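Local atomic coordinates of pectinesterase (Aspergillus niger, PDB entry 5C1E), a protein that hydrolyses the methyl esters of pectin's galacturonic acid units, releasing methanol, and is probably involved in the maceration and soft-rotting of plant tissue. Residues 108-114 with 134-138; 254-259 with 271-277; 1-7 with 60-66. All blocks are in the same frame, centred on the assembly; numbering follows the deposited sequence.

Contact 1. Residues 108-114 with 134-138; sequences VENGYGE and QFSGY
Two neighbouring parallel strands, 108-110 and 134-136, pair here within one sheet, and the turns that follow them meet again at the protein surface. The strand axes are 4.8 Å apart and diverge by only 2°. The register sets V108 beside F135 and E109 beside S136, with CA-CA distances of 5.0 and 4.7 Å. V108 N donates to Q134 O (2.8 Å), S136 N to V108 O (3.0 Å) and N110 N to S136 O (3.2 Å), all in extended backbone. Such pairing of successive coils is the repeat of the parallel beta-helix fold. V108 (t) and F135 (m) share the face turned to M103 of strand 102-104, V108 CB lying 4.3 Å from F135 CD1. E109 and S136 share the other face, CB to CB 4.2 Å, and the E109 carboxylate bonds to T77. Beyond the strand, N110 OD1 accepts from Y112 N (3.0 Å) in an Asx turn while N110 ND2 bonds to I80 O, and G113, at phi/psi 91/-167, leads the chain back toward Y138. There the E114 side chain, extended (chi1 and chi2 t), lies over the Y138 ring: a CH-pi contact with E114 CB 3.6 Å from the centroid. Water 2 joins E114 OE2 (3.0 Å) to Y138 OH (2.6 Å); the Y138 side chain is about 9 Å from that of D161, the predicted active-site residue.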
loop_
_atom_site.group_PDB
_atom_site.type_symbol
_atom_site.label_atom_id
_atom_site.label_comp_id
_atom_site.label_asym_id
_atom_site.label_seq_id
_atom_site.Cartn_x
_atom_site.Cartn_y
_atom_site.Cartn_z
ATOM N N VAL A 108 -7.944 -2.130 -5.748
ATOM C CA VAL A 108 -8.708 -2.439 -4.553
ATOM C C VAL A 108 -9.230 -1.155 -3.942
ATOM O O VAL A 108 -8.472 -0.196 -3.736
ATOM C CB VAL A 108 -7.861 -3.213 -3.493
ATOM C CG1 VAL A 108 -8.698 -3.559 -2.262
ATOM C CG2 VAL A 108 -7.290 -4.485 -4.097
ATOM N N GLU A 109 -10.520 -1.139 -3.622
ATOM C CA GLU A 109 -11.123 0.048 -3.056
ATOM C C GLU A 109 -12.090 -0.264 -1.935
ATOM O O GLU A 109 -12.691 -1.324 -1.889
ATOM C CB GLU A 109 -11.818 0.882 -4.129
ATOM C CG GLU A 109 -12.922 0.167 -4.860
ATOM C CD GLU A 109 -13.729 1.100 -5.757
ATOM O OE1 GLU A 109 -14.988 1.029 -5.735
ATOM O OE2 GLU A 109 -13.092 1.900 -6.476
ATOM N N ASN A 110 -12.171 0.674 -1.012
ATOM C CA ASN A 110 -13.278 0.724 -0.053
ATOM C C ASN A 110 -14.080 1.976 -0.414
ATOM O O ASN A 110 -13.529 3.066 -0.428
ATOM C CB ASN A 110 -12.763 0.751 1.390
ATOM C CG ASN A 110 -13.887 0.601 2.422
ATOM O OD1 ASN A 110 -14.943 1.197 2.287
ATOM N ND2 ASN A 110 -13.658 -0.200 3.452
ATOM N N GLY A 111 -15.368 1.812 -0.728
ATOM C CA GLY A 111 -16.198 2.924 -1.176
ATOM C C GLY A 111 -16.843 3.769 -0.086
ATOM O O GLY A 111 -17.676 4.612 -0.392
ATOM N N TYR A 112 -16.437 3.600 1.175
ATOM C CA TYR A 112 -17.081 4.320 2.268
ATOM C C TYR A 112 -16.982 5.826 2.103
ATOM O O TYR A 112 -17.971 6.540 2.283
ATOM C CB TYR A 112 -16.529 3.916 3.644
ATOM C CG TYR A 112 -17.353 4.506 4.773
ATOM C CD1 TYR A 112 -18.535 3.904 5.183
ATOM C CD2 TYR A 112 -16.976 5.692 5.397
ATOM C CE1 TYR A 112 -19.316 4.466 6.194
ATOM C CE2 TYR A 112 -17.755 6.261 6.416
ATOM C CZ TYR A 112 -18.924 5.641 6.804
ATOM O OH TYR A 112 -19.704 6.176 7.820
ATOM N N GLY A 113 -15.788 6.315 1.805
ATOM C CA GLY A 113 -15.577 7.752 1.676
ATOM C C GLY A 113 -15.151 8.386 2.991
ATOM O O GLY A 113 -14.776 7.688 3.933
ATOM N N GLU A 114 -15.180 9.713 3.054
ATOM C CA GLU A 114 -14.771 10.411 4.276
ATOM C C GLU A 114 -15.803 10.225 5.381
ATOM O O GLU A 114 -17.008 10.151 5.115
ATOM C CB GLU A 114 -14.579 11.916 4.045
ATOM C CG GLU A 114 -14.135 12.655 5.319
ATOM C CD GLU A 114 -13.777 14.112 5.092
ATOM O OE1 GLU A 114 -12.984 14.653 5.898
ATOM O OE2 GLU A 114 -14.296 14.720 4.120
ATOM N N GLN A 134 -3.672 -0.530 -7.613
ATOM C CA GLN A 134 -4.222 0.679 -7.011
ATOM C C GLN A 134 -4.924 0.362 -5.709
ATOM O O GLN A 134 -5.623 -0.657 -5.594
ATOM C CB GLN A 134 -5.207 1.373 -7.950
ATOM C CG GLN A 134 -4.656 1.668 -9.340
ATOM C CD GLN A 134 -5.610 2.509 -10.173
ATOM O OE1 GLN A 134 -6.149 3.512 -9.673
ATOM N NE2 GLN A 134 -5.807 2.138 -11.463
ATOM N N PHE A 135 -4.780 1.273 -4.750
ATOM C CA PHE A 135 -5.456 1.165 -3.484
ATOM C C PHE A 135 -6.099 2.504 -3.196
ATOM O O PHE A 135 -5.403 3.519 -3.095
ATOM C CB PHE A 135 -4.482 0.774 -2.366
ATOM C CG PHE A 135 -3.601 -0.371 -2.716
ATOM C CD1 PHE A 135 -4.012 -1.666 -2.453
ATOM C CD2 PHE A 135 -2.363 -0.166 -3.287
ATOM C CE1 PHE A 135 -3.209 -2.739 -2.776
ATOM C CE2 PHE A 135 -1.550 -1.238 -3.599
ATOM C CZ PHE A 135 -1.982 -2.523 -3.348
ATOM N N SER A 136 -7.423 2.499 -3.049
ATOM C CA SER A 136 -8.199 3.730 -2.940
ATOM C C SER A 136 -9.142 3.751 -1.741
ATOM O O SER A 136 -9.853 2.777 -1.467
ATOM C CB SER A 136 -8.997 3.949 -4.225
ATOM O OG SER A 136 -8.127 4.148 -5.324
ATOM N N GLY A 137 -9.110 4.872 -1.024
ATOM C CA GLY A 137 -10.021 5.137 0.092
ATOM C C GLY A 137 -9.900 6.588 0.493
ATOM O O GLY A 137 -9.545 7.424 -0.341
ATOM N N TYR A 138 -10.232 6.901 1.752
ATOM C CA TYR A 138 -10.092 8.257 2.273
ATOM C C TYR A 138 -9.301 8.187 3.582
ATOM O O TYR A 138 -8.134 8.619 3.642
ATOM C CB TYR A 138 -11.462 8.931 2.464
ATOM C CG TYR A 138 -11.312 10.396 2.723
ATOM C CD1 TYR A 138 -11.226 11.306 1.661
ATOM C CD2 TYR A 138 -11.202 10.883 4.023
ATOM C CE1 TYR A 138 -11.054 12.654 1.901
ATOM C CE2 TYR A 138 -11.036 12.236 4.271
ATOM C CZ TYR A 138 -10.956 13.117 3.189
ATOM O OH TYR A 138 -10.772 14.468 3.412
HETATM O O HOH W 1 -9.702 15.245 5.738
HETATM O O HOH W 2 -12.533 15.819 1.979
#

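Contact 2. Residues 254-259 with 271-277; sequences PLYYEY and REYETSI
P254 leads into strand 255-259, the last of its parallel sheet, whose outer edge is followed by segment 271-277. P254 O accepts from water 3 (2.7 Å), which also binds Y256 N (2.9 Å), Y273 O (2.6 Å) and T275 OG1 (2.7 Å), so one water fastens both backbones. L255 points away, and its backbone pairs with A227 and V229 of the preceding coil. Y256 O accepts the one direct backbone hydrogen bond, from T275 N (2.8 Å), with E274 opposite Y256 at a CA-CA distance of 4.8 Å; the Y256 ring stacks on W245, and the Y256 side chain is about 9 Å from that of D161, the predicted active-site residue. Y257 (chi1 m) receives I277: its CD1 is 3.6 Å from I277 CB, and I277 CD1 sits over one ring face. E258 N and T275 O are bridged by water 4 (2.9 and 2.8 Å), while the E258 side chain (m, t) turns to R271 in a two-pronged salt bridge, R271 NH2 to E258 OE1 3.1 Å and R271 NE to E258 OE2 2.7 Å, the place of OE2 being less sure; E274 OE2 bonds to W245 NE1. Y259 CB rests 4.3 Å from I277 CG2. The segment thus lies along the terminal edge of the beta-helix, held by one direct backbone bond, waters, a salt bridge and I277.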
loop_
_atom_site.group_PDB
_atom_site.type_symbol
_atom_site.label_atom_id
_atom_site.label_comp_id
_atom_site.label_asym_id
_atom_site.label_seq_id
_atom_site.Cartn_x
_atom_site.Cartn_y
_atom_site.Cartn_z
ATOM N N PRO A 254 9.313 10.349 17.032
ATOM C CA PRO A 254 9.397 9.671 15.746
ATOM C C PRO A 254 10.773 9.797 15.118
ATOM O O PRO A 254 11.512 10.738 15.417
ATOM C CB PRO A 254 8.362 10.408 14.880
ATOM C CG PRO A 254 8.302 11.757 15.466
ATOM C CD PRO A 254 8.458 11.540 16.966
ATOM N N LEU A 255 11.095 8.839 14.268
ATOM C CA LEU A 255 12.304 8.878 13.444
ATOM C C LEU A 255 11.874 9.170 12.002
ATOM O O LEU A 255 11.539 8.268 11.203
ATOM C CB LEU A 255 13.079 7.565 13.543
ATOM C CG LEU A 255 13.679 7.162 14.902
ATOM C CD1 LEU A 255 14.464 8.309 15.523
ATOM C CD2 LEU A 255 12.620 6.705 15.882
ATOM N N TYR A 256 11.854 10.456 11.706
ATOM C CA TYR A 256 11.365 10.995 10.442
ATOM C C TYR A 256 12.482 11.665 9.633
ATOM O O TYR A 256 13.150 12.591 10.103
ATOM C CB TYR A 256 10.280 12.013 10.744
ATOM C CG TYR A 256 8.929 11.463 11.176
ATOM C CD1 TYR A 256 8.536 10.155 10.895
ATOM C CD2 TYR A 256 8.023 12.289 11.859
ATOM C CE1 TYR A 256 7.268 9.687 11.269
ATOM C CE2 TYR A 256 6.772 11.835 12.241
ATOM C CZ TYR A 256 6.394 10.546 11.946
ATOM O OH TYR A 256 5.144 10.127 12.292
ATOM N N TYR A 257 12.636 11.220 8.390
ATOM C CA TYR A 257 13.770 11.594 7.564
ATOM C C TYR A 257 13.347 12.001 6.167
ATOM O O TYR A 257 12.367 11.482 5.615
ATOM C CB TYR A 257 14.696 10.406 7.387
ATOM C CG TYR A 257 15.175 9.726 8.641
ATOM C CD1 TYR A 257 16.316 10.163 9.283
ATOM C CD2 TYR A 257 14.513 8.622 9.157
ATOM C CE1 TYR A 257 16.802 9.521 10.401
ATOM C CE2 TYR A 257 14.989 7.965 10.277
ATOM C CZ TYR A 257 16.119 8.425 10.906
ATOM O OH TYR A 257 16.607 7.794 12.023
ATOM N N GLU A 258 14.115 12.911 5.584
ATOM C CA GLU A 258 14.049 13.151 4.149
ATOM C C GLU A 258 15.447 13.113 3.543
ATOM O O GLU A 258 16.409 13.534 4.175
ATOM C CB GLU A 258 13.422 14.490 3.872
ATOM C CG GLU A 258 11.931 14.541 4.119
ATOM C CD GLU A 258 11.424 15.955 3.966
ATOM O OE1 GLU A 258 11.015 16.298 2.837
ATOM O OE2 GLU A 258 11.484 16.723 4.953
ATOM N N TYR A 259 15.569 12.596 2.326
ATOM C CA TYR A 259 16.869 12.555 1.666
ATOM C C TYR A 259 16.720 12.707 0.160
ATOM O O TYR A 259 16.130 11.852 -0.496
ATOM C CB TYR A 259 17.628 11.257 1.971
ATOM C CG TYR A 259 19.013 11.286 1.366
ATOM C CD1 TYR A 259 20.056 11.948 2.013
ATOM C CD2 TYR A 259 19.268 10.711 0.125
ATOM C CE1 TYR A 259 21.319 12.017 1.452
ATOM C CE2 TYR A 259 20.529 10.778 -0.446
ATOM C CZ TYR A 259 21.550 11.436 0.228
ATOM O OH TYR A 259 22.813 11.507 -0.314
ATOM N N ARG A 271 10.934 22.602 8.491
ATOM C CA ARG A 271 10.476 21.289 8.989
ATOM C C ARG A 271 10.497 21.197 10.502
ATOM O O ARG A 271 11.268 21.884 11.172
ATOM C CB ARG A 271 11.334 20.164 8.419
ATOM C CG ARG A 271 11.171 19.990 6.920
ATOM C CD ARG A 271 9.839 19.316 6.578
ATOM N NE ARG A 271 9.814 18.853 5.188
ATOM C CZ ARG A 271 9.104 19.387 4.184
ATOM N NH1 ARG A 271 8.305 20.436 4.355
ATOM N NH2 ARG A 271 9.201 18.848 2.977
ATOM N N GLU A 272 9.631 20.331 11.012
ATOM C CA GLU A 272 9.587 19.959 12.414
ATOM C C GLU A 272 9.611 18.440 12.515
ATOM O O GLU A 272 9.245 17.741 11.567
ATOM C CB GLU A 272 8.318 20.499 13.099
ATOM C CG GLU A 272 8.235 22.017 13.187
ATOM C CD GLU A 272 6.963 22.514 13.878
ATOM O OE1 GLU A 272 6.132 21.684 14.336
ATOM O OE2 GLU A 272 6.787 23.753 13.958
ATOM N N TYR A 273 10.088 17.941 13.661
ATOM C CA TYR A 273 10.035 16.515 14.013
ATOM C C TYR A 273 10.982 15.619 13.200
ATOM O O TYR A 273 10.829 14.396 13.191
ATOM C CB TYR A 273 8.591 15.974 13.930
ATOM C CG TYR A 273 7.598 16.777 14.733
ATOM C CD1 TYR A 273 7.585 16.709 16.122
ATOM C CD2 TYR A 273 6.668 17.600 14.107
ATOM C CE1 TYR A 273 6.678 17.450 16.863
ATOM C CE2 TYR A 273 5.761 18.346 14.847
ATOM C CZ TYR A 273 5.784 18.266 16.219
ATOM O OH TYR A 273 4.907 19.003 16.957
ATOM N N GLU A 274 11.961 16.202 12.518
ATOM C CA GLU A 274 12.856 15.394 11.695
ATOM C C GLU A 274 14.175 15.047 12.372
ATOM O O GLU A 274 14.578 15.669 13.368
ATOM C CB GLU A 274 13.145 16.074 10.368
ATOM C CG GLU A 274 11.943 16.177 9.475
ATOM C CD GLU A 274 12.312 16.462 8.031
ATOM O OE1 GLU A 274 13.264 17.261 7.785
ATOM O OE2 GLU A 274 11.628 15.877 7.157
ATOM N N THR A 275 14.849 14.059 11.796
ATOM C CA THR A 275 16.176 13.626 12.218
ATOM C C THR A 275 17.093 13.672 11.002
ATOM O O THR A 275 16.645 13.409 9.892
ATOM C CB THR A 275 16.104 12.177 12.753
ATOM O OG1 THR A 275 15.208 12.139 13.864
ATOM C CG2 THR A 275 17.446 11.666 13.188
ATOM N N SER A 276 18.374 13.983 11.206
ATOM C CA SER A 276 19.322 14.044 10.085
ATOM C C SER A 276 19.665 12.654 9.599
ATOM O O SER A 276 19.672 11.697 10.381
ATOM C CB SER A 276 20.615 14.760 10.483
ATOM O OG SER A 276 20.311 16.074 10.906
ATOM N N ILE A 277 19.937 12.542 8.305
ATOM C CA ILE A 277 20.461 11.316 7.732
ATOM C C ILE A 277 21.325 11.702 6.525
ATOM O O ILE A 277 21.020 12.662 5.819
ATOM C CB ILE A 277 19.328 10.320 7.368
ATOM C CG1 ILE A 277 19.877 8.907 7.171
ATOM C CG2 ILE A 277 18.545 10.775 6.146
ATOM C CD1 ILE A 277 18.815 7.828 7.131
HETATM O O HOH W 3 12.584 12.465 13.635
HETATM O O HOH W 4 16.126 14.151 7.264
HETATM O O HOH W 5 18.809 14.399 6.508
#

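Contact 3. Residues 1-7 with 60-66; sequences ESRTSAP and YGETTDT
R3, which has the largest area buried by the contact, joins the N-terminal tail 1-7 to the end of strand 57-61 and the turn after it. Its backbone forms an antiparallel hydrogen-bonded pair with T63 (CA-CA 5.3 Å): R3 N donates to T63 O (2.7 Å) and T63 N to R3 O (3.0 Å). The side chain, extended through chi1 and chi2 (both t) and bent at chi3 (m), brings its guanidinium between two residues on opposite faces, with R3 NE 3.5 Å from Y60 CD1 and R3 NH2 3.4 Å from T66 CG2. In the guanidinium plane R3 NH1 donates to G61 O (2.9 Å); N105 OD1 is a second acceptor for NH1. T66 closes the other end of the pairing, its N donating to E1 O (3.0 Å), and S2 OG adds a bond to T64 O (2.6 Å). Between these, T63 OG1 accepts from D65 N (3.1 Å), an ST turn within 60-66. Y60 (chi1 m) takes P7 over one ring face, a CH-pi contact with P7 CG 4.0 Å from the centroid. Strand 57-61 of the beta-helix itself runs between strands 36-40 and 102-104, the former bonded to Y60 through I38 and V40; R3 and A6 rest on Y39 of that strand, the Y60 ring meets that of Y104, and T66 O accepts from the hydroxyl of the C-terminal Y299.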
loop_
_atom_site.group_PDB
_atom_site.type_symbol
_atom_site.label_atom_id
_atom_site.label_comp_id
_atom_site.label_asym_id
_atom_site.label_seq_id
_atom_site.Cartn_x
_atom_site.Cartn_y
_atom_site.Cartn_z
ATOM N N GLU A 1 4.862 -5.770 -20.851
ATOM C CA GLU A 1 4.101 -6.937 -21.372
ATOM C C GLU A 1 2.610 -6.638 -21.284
ATOM O O GLU A 1 2.189 -5.824 -20.465
ATOM C CB GLU A 1 4.463 -8.205 -20.579
ATOM C CG GLU A 1 3.360 -9.243 -20.502
ATOM C CD GLU A 1 3.711 -10.438 -19.639
ATOM O OE1 GLU A 1 2.824 -10.887 -18.863
ATOM O OE2 GLU A 1 4.862 -10.922 -19.747
ATOM N N SER A 2 1.818 -7.292 -22.130
ATOM C CA SER A 2 0.368 -7.307 -21.970
ATOM C C SER A 2 -0.012 -8.640 -21.319
ATOM O O SER A 2 0.560 -9.668 -21.654
ATOM C CB SER A 2 -0.342 -7.140 -23.324
ATOM O OG SER A 2 0.031 -5.934 -23.997
ATOM N N ARG A 3 -0.931 -8.629 -20.357
ATOM C CA ARG A 3 -1.444 -9.873 -19.797
ATOM C C ARG A 3 -2.934 -9.971 -20.086
ATOM O O ARG A 3 -3.750 -9.342 -19.406
ATOM C CB ARG A 3 -1.171 -9.967 -18.296
ATOM C CG ARG A 3 -1.646 -11.285 -17.692
ATOM C CD ARG A 3 -1.527 -11.306 -16.167
ATOM N NE ARG A 3 -0.191 -10.921 -15.737
ATOM C CZ ARG A 3 0.113 -9.818 -15.047
ATOM N NH1 ARG A 3 -0.833 -8.938 -14.641
ATOM N NH2 ARG A 3 1.401 -9.588 -14.759
ATOM N N THR A 4 -3.286 -10.730 -21.122
ATOM C CA THR A 4 -4.668 -10.790 -21.594
ATOM C C THR A 4 -5.245 -12.197 -21.580
ATOM O O THR A 4 -6.328 -12.440 -22.104
ATOM C CB THR A 4 -4.794 -10.190 -22.997
ATOM O OG1 THR A 4 -4.106 -11.026 -23.921
ATOM C CG2 THR A 4 -4.176 -8.796 -23.023
ATOM N N SER A 5 -4.524 -13.123 -20.955
ATOM C CA SER A 5 -5.053 -14.447 -20.676
ATOM C C SER A 5 -4.259 -15.025 -19.523
ATOM O O SER A 5 -3.245 -14.444 -19.096
ATOM C CB SER A 5 -4.971 -15.347 -21.900
ATOM O OG SER A 5 -3.625 -15.595 -22.227
ATOM N N ALA A 6 -4.724 -16.153 -18.998
ATOM C CA ALA A 6 -4.131 -16.699 -17.779
ATOM C C ALA A 6 -2.693 -17.132 -17.995
ATOM O O ALA A 6 -2.403 -17.867 -18.924
ATOM C CB ALA A 6 -4.953 -17.867 -17.268
ATOM N N PRO A 7 -1.772 -16.660 -17.146
ATOM C CA PRO A 7 -0.459 -17.268 -17.215
ATOM C C PRO A 7 -0.493 -18.773 -16.911
ATOM O O PRO A 7 -1.505 -19.318 -16.436
ATOM C CB PRO A 7 0.339 -16.506 -16.159
ATOM C CG PRO A 7 -0.343 -15.186 -16.043
ATOM C CD PRO A 7 -1.801 -15.494 -16.255
ATOM N N TYR A 60 -3.083 -12.242 -10.468
ATOM C CA TYR A 60 -2.780 -11.409 -11.622
ATOM C C TYR A 60 -4.034 -10.803 -12.174
ATOM O O TYR A 60 -5.005 -11.515 -12.405
ATOM C CB TYR A 60 -2.229 -12.247 -12.764
ATOM C CG TYR A 60 -0.929 -12.940 -12.535
ATOM C CD1 TYR A 60 0.262 -12.235 -12.548
ATOM C CD2 TYR A 60 -0.877 -14.315 -12.370
ATOM C CE1 TYR A 60 1.482 -12.884 -12.390
ATOM C CE2 TYR A 60 0.333 -14.963 -12.210
ATOM C CZ TYR A 60 1.511 -14.241 -12.228
ATOM O OH TYR A 60 2.706 -14.892 -12.050
ATOM N N GLY A 61 -3.989 -9.512 -12.471
ATOM C CA GLY A 61 -5.071 -8.840 -13.167
ATOM C C GLY A 61 -4.780 -8.650 -14.640
ATOM O O GLY A 61 -3.637 -8.470 -15.053
ATOM N N GLU A 62 -5.835 -8.686 -15.431
ATOM C CA GLU A 62 -5.757 -8.418 -16.860
ATOM C C GLU A 62 -5.339 -6.981 -17.106
ATOM O O GLU A 62 -5.872 -6.064 -16.474
ATOM C CB GLU A 62 -7.125 -8.683 -17.513
ATOM C CG GLU A 62 -7.152 -8.386 -18.996
ATOM C CD GLU A 62 -8.492 -8.654 -19.650
ATOM O OE1 GLU A 62 -9.397 -9.173 -19.008
ATOM O OE2 GLU A 62 -8.630 -8.318 -20.845
ATOM N N THR A 63 -4.370 -6.785 -18.001
ATOM C CA THR A 63 -3.966 -5.441 -18.411
ATOM C C THR A 63 -3.163 -5.431 -19.700
ATOM O O THR A 63 -2.419 -6.356 -19.963
ATOM C CB THR A 63 -3.126 -4.738 -17.306
ATOM O OG1 THR A 63 -2.720 -3.444 -17.760
ATOM C CG2 THR A 63 -1.898 -5.547 -16.928
ATOM N N THR A 64 -3.314 -4.361 -20.487
ATOM C CA THR A 64 -2.527 -4.171 -21.703
ATOM C C THR A 64 -1.065 -3.810 -21.407
ATOM O O THR A 64 -0.213 -3.946 -22.279
ATOM C CB THR A 64 -3.156 -3.092 -22.633
ATOM O OG1 THR A 64 -2.622 -3.221 -23.955
ATOM C CG2 THR A 64 -2.901 -1.689 -22.109
ATOM N N ASP A 65 -0.780 -3.366 -20.179
ATOM C CA ASP A 65 0.569 -2.937 -19.778
ATOM C C ASP A 65 0.773 -3.238 -18.291
ATOM O O ASP A 65 0.309 -2.503 -17.406
ATOM C CB ASP A 65 0.754 -1.439 -20.070
ATOM C CG ASP A 65 2.169 -0.944 -19.785
ATOM O OD1 ASP A 65 2.990 -1.716 -19.257
ATOM O OD2 ASP A 65 2.460 0.230 -20.125
ATOM N N THR A 66 1.477 -4.326 -18.021
ATOM C CA THR A 66 1.734 -4.780 -16.658
ATOM C C THR A 66 2.661 -3.845 -15.871
ATOM O O THR A 66 2.690 -3.922 -14.639
ATOM C CB THR A 66 2.379 -6.174 -16.661
ATOM O OG1 THR A 66 3.574 -6.129 -17.441
ATOM C CG2 THR A 66 1.452 -7.220 -17.248
HETATM O O HOH W 6 4.812 -3.342 -20.633
#

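Overall arrangement
Contact 1 belongs to the body of the beta-helix, its centre about 12 Å from the chain centre, whereas contacts 2 and 3 lie on opposite sides of that centre. The last two share one long parallel sheet: contact 3 reaches strand 57-61 near its beginning, contact 2 its final strand, 255-259. Contact 1 holds two strands of a different sheet. Regular direct backbone bonds and a buried apolar face mark contact 1; the surface contact 2 relies on waters and a salt bridge; contact 3, partly buried, uses a short antiparallel pairing and a sandwiched arginine. Contacts 1 and 2 each place a tyrosine side chain about 9 Å from that of D161, the predicted active-site residue.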